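Side-chain contacts in nisin biosynthesis protein nisC (Lactococcus lactis subsp. lactis, PDB 2G0D), which probably closes the thioether rings of the lantibiotic nisin, as a zinc-containing cyclase with an alpha-toroid fold: residues S53-Y56 with Q57-D61; L93-R96 with E97-E100; Q233-I236 with F237-K241. All coordinates share one frame; numbering follows the deposited sequence.

Contact 1 (S53-Y56 with Q57-D61); sequences SKIY and QKKID
Two bonds of equal length lead the set that joins residues 53-56 to 57-61: Q57 N to S53 O and I60 N to Y56 O, each 2.9 Å. K59 N binds I55 O at 3.1 Å, and K58 N makes a longer and more bent bond to K54 O at 3.3 Å. Among the side chains, Q57 NE2 makes a weak but nearly straight bond to D61 OD2, one turn on, while D61 OD1 is held by Y102.

Packing across the contact centres on I55 and K59, which run alongside each other in the same direction. Because K59 turns CG back beside its own backbone N (chi1 -54°), CG passes 3.2 Å from I55 O, and further out CE meets I55 CG2 at 4.1 Å. The ammonium end continues to a salt bridge with D16 on helix 3-20. The buried side chain of Y56 packs on V8 and I12 of that same helix, and K59 also touches I12. I60 likewise folds CD1 against Y56 O, 3.4 Å away, and both I60 and Y56 meet L44 of helix 37-45. This i to i+4 ladder, with aliphatic stems laid over the preceding carbonyls, is the pattern of an alpha helix, here the opening turns of helix 53-74.

Contact 2 (L93-R96 with E97-E100); sequences LHLR and EDDE
L95 and D98 make the direct contact here, in backbone and side chain alike. D98 N donates to L95 O over 2.9 Å, an i to i+3 bond that closes a turn. The D98 carboxylate folds back over the same turn: with CG beside its own N (chi1 -67°), OD2 comes to 3.3 Å from L95 CD2, while CB rests 3.4 Å from L95 O. An acidic oxygen thus sits against a methyl group, a van der Waals contact rather than a polar pairing.

R96 and E97 occupy the two corners of this turn, and their backbone angles are close to those of a type I beta turn. Their stems cross, yet the charged ends do not pair: R96 NE and E97 OE2 remain 4.2 Å apart, beyond a salt bridge, with guanidinium and carboxylate planes 76° apart. Each charge is instead met from helix 100-122, R96 NH2 by D107 and E97 OE1 by K103.

The next layer is a bridging water. It donates to H94 O at 2.8 Å and accepts from E97 N at 2.9 Å, so it joins two backbone groups that do not meet directly. Upstream, R96 N bonds to L93 O at 3.1 Å, closing a second i to i+3 turn that overlaps the first at L95 and R96.

At the far end D99 serves as N-cap, its OD1 accepting from K101 N. The stretch connects helix 85-92 to helix 100-122, whose first residue is E100, with L95 and R96 both laid against the latter helix, on Y102 and on K103 and L106 respectively.

Contact 3 (Q233-I236 with F237-K241); sequences QKII and FIYEK
F237 meets Q233 through its backbone N, which binds Q233 O at 2.9 Å, and through CB, packed over that carbonyl and the one of K234. Its ring then leads away from the earlier turn toward the surface, since CG lies opposite the backbone N (chi1 180°).

I238 follows with a bond from its N to K234 O, also 2.9 Å but noticeably bent, at an N-H...O angle of 146°. Its CG1 comes to 3.2 Å from the same oxygen, and CD1 touches the extended aliphatic stem of K234 at CG, 3.9 Å away. The amine of that lysine continues to the carbonyl of T170.

At Y239 the main chain again reaches back one turn, N to I235 O. The ring brings an edge to this carbonyl, with CD2 3.3 Å from I235 O and the oxygen near the ring plane, while CE2 lies 4.0 Å from I235 CG2. Beyond the pair, Y239 OH binds the carbonyl of M202, and W252 meets the ring edge-to-face.

E240 N closes the series on I236 O at 2.8 Å, and the E240 stem bends past I236 to a carboxylate gripped by K303, Y288 and Y299.

Apolar stems thus cover the carbonyls while the polar ends of K234, Y239 and E240 reach past the helix to partners elsewhere in the chain. For E240, one ammonium and two hydroxyls around a single carboxylate would probably stabilise its negative charge in this partly buried setting.

Along the chain the three contacts follow in series, 53-61, then 93-100, then 233-241, all within the lanthionine synthetase C-like part of the chain. Contacts 1 and 2 are neighbours, with centres about 14 Å apart: helix 53-74 lies against the connection from helix 85-92 to helix 100-122, where I60 and Q57 both pack lightly on L95, and Y102 serves both regions. Contact 3, on helix 226-242, lies on the opposite side of the chain's centre, about 46 Å from contact 1 and about 40 Å from contact 2, centre to centre. Together they sample distant parts of the alpha toroid, each built from local bonds; none of them includes the zinc ligands C278, C324 and H325.

Contact 1 (S53-Y56 with Q57-D61)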
loop_
_atom_site.group_PDB
_atom_site.type_symbol
_atom_site.label_atom_id
_atom_site.label_comp_id
_atom_site.label_asym_id
_atom_site.label_seq_id
_atom_site.Cartn_x
_atom_site.Cartn_y
_atom_site.Cartn_z
ATOM N N SER A 53 19.567 1.794 -19.509
ATOM C CA SER A 53 18.174 2.244 -19.501
ATOM C C SER A 53 17.429 2.164 -20.838
ATOM O O SER A 53 16.206 2.116 -20.851
ATOM C CB SER A 53 18.085 3.660 -18.950
ATOM O OG SER A 53 18.838 4.553 -19.748
ATOM N N LYS A 54 18.142 2.164 -21.961
ATOM C CA LYS A 54 17.470 2.005 -23.267
ATOM C C LYS A 54 17.087 0.547 -23.550
ATOM O O LYS A 54 16.068 0.277 -24.199
ATOM C CB LYS A 54 18.287 2.610 -24.408
ATOM C CG LYS A 54 18.289 4.159 -24.408
ATOM C CD LYS A 54 16.953 4.755 -24.871
ATOM C CE LYS A 54 17.001 5.153 -26.350
ATOM N NZ LYS A 54 17.756 6.428 -26.555
ATOM N N ILE A 55 17.907 -0.374 -23.052
ATOM C CA ILE A 55 17.568 -1.793 -22.986
ATOM C C ILE A 55 16.395 -2.005 -22.020
ATOM O O ILE A 55 15.469 -2.762 -22.315
ATOM C CB ILE A 55 18.781 -2.623 -22.523
ATOM C CG1 ILE A 55 19.957 -2.421 -23.477
ATOM C CG2 ILE A 55 18.421 -4.117 -22.395
ATOM C CD1 ILE A 55 21.325 -2.751 -22.866
ATOM N N TYR A 56 16.420 -1.313 -20.883
ATOM C CA TYR A 56 15.351 -1.437 -19.887
ATOM C C TYR A 56 13.991 -0.949 -20.414
ATOM O O TYR A 56 12.974 -1.637 -20.261
ATOM C CB TYR A 56 15.725 -0.701 -18.596
ATOM C CG TYR A 56 16.931 -1.254 -17.866
ATOM C CD1 TYR A 56 17.430 -2.537 -18.130
ATOM C CD2 TYR A 56 17.566 -0.494 -16.891
ATOM C CE1 TYR A 56 18.522 -3.028 -17.444
ATOM C CE2 TYR A 56 18.655 -0.973 -16.210
ATOM C CZ TYR A 56 19.124 -2.235 -16.481
ATOM O OH TYR A 56 20.204 -2.682 -15.783
ATOM N N GLN A 57 13.984 0.224 -21.045
ATOM C CA GLN A 57 12.771 0.744 -21.693
ATOM C C GLN A 57 12.214 -0.206 -22.778
ATOM O O GLN A 57 10.991 -0.306 -22.970
ATOM C CB GLN A 57 13.021 2.150 -22.269
ATOM C CG GLN A 57 11.737 2.882 -22.726
ATOM C CD GLN A 57 10.645 2.915 -21.639
ATOM O OE1 GLN A 57 10.888 3.356 -20.511
ATOM N NE2 GLN A 57 9.443 2.443 -21.983
ATOM N N LYS A 58 13.109 -0.897 -23.479
ATOM C CA LYS A 58 12.705 -1.885 -24.480
ATOM C C LYS A 58 11.960 -3.050 -23.815
ATOM O O LYS A 58 10.893 -3.456 -24.277
ATOM C CB LYS A 58 13.938 -2.376 -25.259
ATOM C CG LYS A 58 13.658 -3.306 -26.422
ATOM C CD LYS A 58 13.269 -2.522 -27.689
ATOM C CE LYS A 58 11.813 -2.725 -28.079
ATOM N NZ LYS A 58 11.690 -4.002 -28.857
ATOM N N LYS A 59 12.528 -3.572 -22.725
ATOM C CA LYS A 59 11.879 -4.607 -21.924
ATOM C C LYS A 59 10.535 -4.144 -21.394
ATOM O O LYS A 59 9.551 -4.874 -21.454
ATOM C CB LYS A 59 12.780 -5.067 -20.770
ATOM C CG LYS A 59 14.173 -5.521 -21.192
ATOM C CD LYS A 59 14.161 -6.738 -22.121
ATOM C CE LYS A 59 15.564 -7.017 -22.637
ATOM N NZ LYS A 59 15.652 -8.318 -23.356
ATOM N N ILE A 60 10.496 -2.930 -20.867
ATOM C CA ILE A 60 9.256 -2.368 -20.357
ATOM C C ILE A 60 8.194 -2.439 -21.454
ATOM O O ILE A 60 7.104 -3.001 -21.241
ATOM C CB ILE A 60 9.476 -0.935 -19.801
ATOM C CG1 ILE A 60 10.210 -1.017 -18.451
ATOM C CG2 ILE A 60 8.139 -0.182 -19.612
ATOM C CD1 ILE A 60 11.082 0.185 -18.145
ATOM N N ASP A 61 8.543 -1.934 -22.641
ATOM C CA ASP A 61 7.606 -1.904 -23.759
ATOM C C ASP A 61 7.230 -3.313 -24.207
ATOM O O ASP A 61 6.072 -3.568 -24.521
ATOM C CB ASP A 61 8.136 -1.041 -24.900
ATOM C CG ASP A 61 8.111 0.455 -24.561
ATOM O OD1 ASP A 61 7.180 0.903 -23.861
ATOM O OD2 ASP A 61 9.019 1.188 -25.006
#

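Contact 2 (L93-R96 with E97-E100)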
loop_
_atom_site.group_PDB
_atom_site.type_symbol
_atom_site.label_atom_id
_atom_site.label_comp_id
_atom_site.label_asym_id
_atom_site.label_seq_id
_atom_site.Cartn_x
_atom_site.Cartn_y
_atom_site.Cartn_z
ATOM N N LEU A 93 1.815 4.721 -15.458
ATOM C CA LEU A 93 1.264 6.089 -15.373
ATOM C C LEU A 93 2.260 7.186 -15.813
ATOM O O LEU A 93 1.878 8.107 -16.542
ATOM C CB LEU A 93 0.712 6.371 -13.961
ATOM C CG LEU A 93 0.068 7.748 -13.769
ATOM C CD1 LEU A 93 -1.106 7.964 -14.727
ATOM C CD2 LEU A 93 -0.381 7.928 -12.351
ATOM N N HIS A 94 3.527 7.070 -15.402
ATOM C CA HIS A 94 4.590 8.054 -15.763
ATOM C C HIS A 94 4.878 8.163 -17.266
ATOM O O HIS A 94 5.511 9.114 -17.715
ATOM C CB HIS A 94 5.887 7.688 -15.073
ATOM C CG HIS A 94 6.415 6.361 -15.496
ATOM N ND1 HIS A 94 5.847 5.181 -15.075
ATOM C CD2 HIS A 94 7.432 6.026 -16.322
ATOM C CE1 HIS A 94 6.498 4.170 -15.617
ATOM N NE2 HIS A 94 7.459 4.654 -16.385
ATOM N N LEU A 95 4.375 7.206 -18.035
ATOM C CA LEU A 95 4.585 7.170 -19.475
ATOM C C LEU A 95 3.435 7.810 -20.273
ATOM O O LEU A 95 3.524 7.923 -21.495
ATOM C CB LEU A 95 4.780 5.735 -19.913
ATOM C CG LEU A 95 6.062 5.009 -19.458
ATOM C CD1 LEU A 95 5.964 3.503 -19.710
ATOM C CD2 LEU A 95 7.284 5.581 -20.168
ATOM N N ARG A 96 2.380 8.222 -19.558
ATOM C CA ARG A 96 1.176 8.825 -20.129
ATOM C C ARG A 96 1.427 9.783 -21.296
ATOM O O ARG A 96 0.842 9.616 -22.367
ATOM C CB ARG A 96 0.312 9.507 -19.049
ATOM C CG ARG A 96 -1.059 9.963 -19.602
ATOM C CD ARG A 96 -2.128 10.310 -18.549
ATOM N NE ARG A 96 -3.329 10.836 -19.217
ATOM C CZ ARG A 96 -4.386 10.116 -19.612
ATOM N NH1 ARG A 96 -4.456 8.800 -19.386
ATOM N NH2 ARG A 96 -5.392 10.721 -20.251
ATOM N N GLU A 97 2.309 10.758 -21.098
ATOM C CA GLU A 97 2.505 11.801 -22.104
ATOM C C GLU A 97 3.634 11.499 -23.092
ATOM O O GLU A 97 3.955 12.335 -23.936
ATOM C CB GLU A 97 2.711 13.166 -21.433
ATOM C CG GLU A 97 1.631 13.531 -20.393
ATOM C CD GLU A 97 0.288 13.897 -21.025
ATOM O OE1 GLU A 97 0.243 14.122 -22.253
ATOM O OE2 GLU A 97 -0.730 13.964 -20.293
ATOM N N ASP A 98 4.224 10.310 -23.002
ATOM C CA ASP A 98 5.356 9.985 -23.862
ATOM C C ASP A 98 4.907 9.544 -25.254
ATOM O O ASP A 98 5.555 9.863 -26.246
ATOM C CB ASP A 98 6.270 8.935 -23.214
ATOM C CG ASP A 98 6.993 9.468 -21.957
ATOM O OD1 ASP A 98 6.926 10.685 -21.673
ATOM O OD2 ASP A 98 7.642 8.675 -21.249
ATOM N N ASP A 99 3.801 8.803 -25.316
ATOM C CA ASP A 99 3.271 8.301 -26.580
ATOM C C ASP A 99 1.780 8.029 -26.449
ATOM O O ASP A 99 1.299 7.645 -25.374
ATOM C CB ASP A 99 3.992 7.018 -27.007
ATOM C CG ASP A 99 3.632 6.586 -28.428
ATOM O OD1 ASP A 99 2.578 5.943 -28.628
ATOM O OD2 ASP A 99 4.410 6.894 -29.354
ATOM N N GLU A 100 1.068 8.206 -27.557
ATOM C CA GLU A 100 -0.373 7.997 -27.623
ATOM C C GLU A 100 -0.816 6.604 -27.147
ATOM O O GLU A 100 -1.851 6.478 -26.511
ATOM C CB GLU A 100 -0.887 8.305 -29.040
ATOM C CG GLU A 100 -0.111 7.598 -30.192
ATOM C CD GLU A 100 -0.519 8.079 -31.603
ATOM O OE1 GLU A 100 -1.147 7.282 -32.344
ATOM O OE2 GLU A 100 -0.205 9.243 -31.970
HETATM O O HOH W 1 4.325 11.235 -19.071
#

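Contact 3 (Q233-I236 with F237-K241)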
loop_
_atom_site.group_PDB
_atom_site.type_symbol
_atom_site.label_atom_id
_atom_site.label_comp_id
_atom_site.label_asym_id
_atom_site.label_seq_id
_atom_site.Cartn_x
_atom_site.Cartn_y
_atom_site.Cartn_z
ATOM N N GLN A 233 -11.166 11.299 11.844
ATOM C CA GLN A 233 -11.102 11.569 13.280
ATOM C C GLN A 233 -11.456 10.345 14.133
ATOM O O GLN A 233 -10.725 10.002 15.062
ATOM C CB GLN A 233 -12.021 12.735 13.631
ATOM C CG GLN A 233 -11.550 13.527 14.815
ATOM C CD GLN A 233 -10.521 14.594 14.442
ATOM O OE1 GLN A 233 -9.414 14.620 14.997
ATOM N NE2 GLN A 233 -10.891 15.489 13.520
ATOM N N LYS A 234 -12.577 9.698 13.807
ATOM C CA LYS A 234 -13.035 8.488 14.496
ATOM C C LYS A 234 -11.998 7.362 14.430
ATOM O O LYS A 234 -11.728 6.700 15.436
ATOM C CB LYS A 234 -14.361 8.002 13.914
ATOM C CG LYS A 234 -14.816 6.665 14.483
ATOM C CD LYS A 234 -16.327 6.481 14.419
ATOM C CE LYS A 234 -16.683 5.134 15.030
ATOM N NZ LYS A 234 -18.078 4.703 14.726
ATOM N N ILE A 235 -11.426 7.156 13.244
ATOM C CA ILE A 235 -10.392 6.149 13.045
ATOM C C ILE A 235 -9.205 6.422 13.976
ATOM O O ILE A 235 -8.758 5.526 14.667
ATOM C CB ILE A 235 -9.970 6.043 11.550
ATOM C CG1 ILE A 235 -11.101 5.395 10.733
ATOM C CG2 ILE A 235 -8.638 5.262 11.389
ATOM C CD1 ILE A 235 -10.878 5.415 9.229
ATOM N N ILE A 236 -8.739 7.666 14.027
ATOM C CA ILE A 236 -7.599 7.982 14.869
ATOM C C ILE A 236 -7.961 7.814 16.342
ATOM O O ILE A 236 -7.197 7.235 17.109
ATOM C CB ILE A 236 -7.010 9.378 14.572
ATOM C CG1 ILE A 236 -6.428 9.421 13.156
ATOM C CG2 ILE A 236 -5.886 9.710 15.569
ATOM C CD1 ILE A 236 -6.314 10.820 12.593
ATOM N N PHE A 237 -9.146 8.296 16.722
ATOM C CA PHE A 237 -9.679 8.120 18.087
ATOM C C PHE A 237 -9.697 6.632 18.497
ATOM O O PHE A 237 -9.399 6.301 19.658
ATOM C CB PHE A 237 -11.085 8.744 18.181
ATOM C CG PHE A 237 -11.742 8.615 19.542
ATOM C CD1 PHE A 237 -11.758 9.689 20.424
ATOM C CD2 PHE A 237 -12.399 7.442 19.914
ATOM C CE1 PHE A 237 -12.406 9.593 21.683
ATOM C CE2 PHE A 237 -13.038 7.329 21.171
ATOM C CZ PHE A 237 -13.040 8.412 22.046
ATOM N N ILE A 238 -10.018 5.746 17.546
ATOM C CA ILE A 238 -10.024 4.300 17.813
ATOM C C ILE A 238 -8.598 3.763 18.002
ATOM O O ILE A 238 -8.368 2.908 18.851
ATOM C CB ILE A 238 -10.794 3.479 16.731
ATOM C CG1 ILE A 238 -12.292 3.816 16.761
ATOM C CG2 ILE A 238 -10.587 1.976 16.942
ATOM C CD1 ILE A 238 -13.064 3.313 15.559
ATOM N N TYR A 239 -7.643 4.268 17.221
ATOM C CA TYR A 239 -6.239 3.929 17.465
ATOM C C TYR A 239 -5.776 4.402 18.839
ATOM O O TYR A 239 -5.141 3.637 19.576
ATOM C CB TYR A 239 -5.322 4.387 16.316
ATOM C CG TYR A 239 -5.341 3.361 15.215
ATOM C CD1 TYR A 239 -4.460 2.268 15.226
ATOM C CD2 TYR A 239 -6.297 3.434 14.202
ATOM C CE1 TYR A 239 -4.523 1.279 14.235
ATOM C CE2 TYR A 239 -6.363 2.470 13.203
ATOM C CZ TYR A 239 -5.478 1.403 13.225
ATOM O OH TYR A 239 -5.572 0.478 12.230
ATOM N N GLU A 240 -6.129 5.635 19.197
ATOM C CA GLU A 240 -5.741 6.200 20.481
ATOM C C GLU A 240 -6.333 5.395 21.632
ATOM O O GLU A 240 -5.673 5.204 22.663
ATOM C CB GLU A 240 -6.171 7.684 20.602
ATOM C CG GLU A 240 -5.294 8.687 19.823
ATOM C CD GLU A 240 -3.855 8.743 20.346
ATOM O OE1 GLU A 240 -3.546 9.609 21.196
ATOM O OE2 GLU A 240 -3.029 7.907 19.907
ATOM N N LYS A 241 -7.568 4.922 21.458
ATOM C CA LYS A 241 -8.259 4.223 22.546
ATOM C C LYS A 241 -7.675 2.834 22.783
ATOM O O LYS A 241 -7.461 2.438 23.929
ATOM C CB LYS A 241 -9.770 4.118 22.302
ATOM C CG LYS A 241 -10.619 4.076 23.598
ATOM C CD LYS A 241 -10.861 5.510 24.137
ATOM C CE LYS A 241 -11.862 5.559 25.286
ATOM N NZ LYS A 241 -11.286 5.066 26.588
#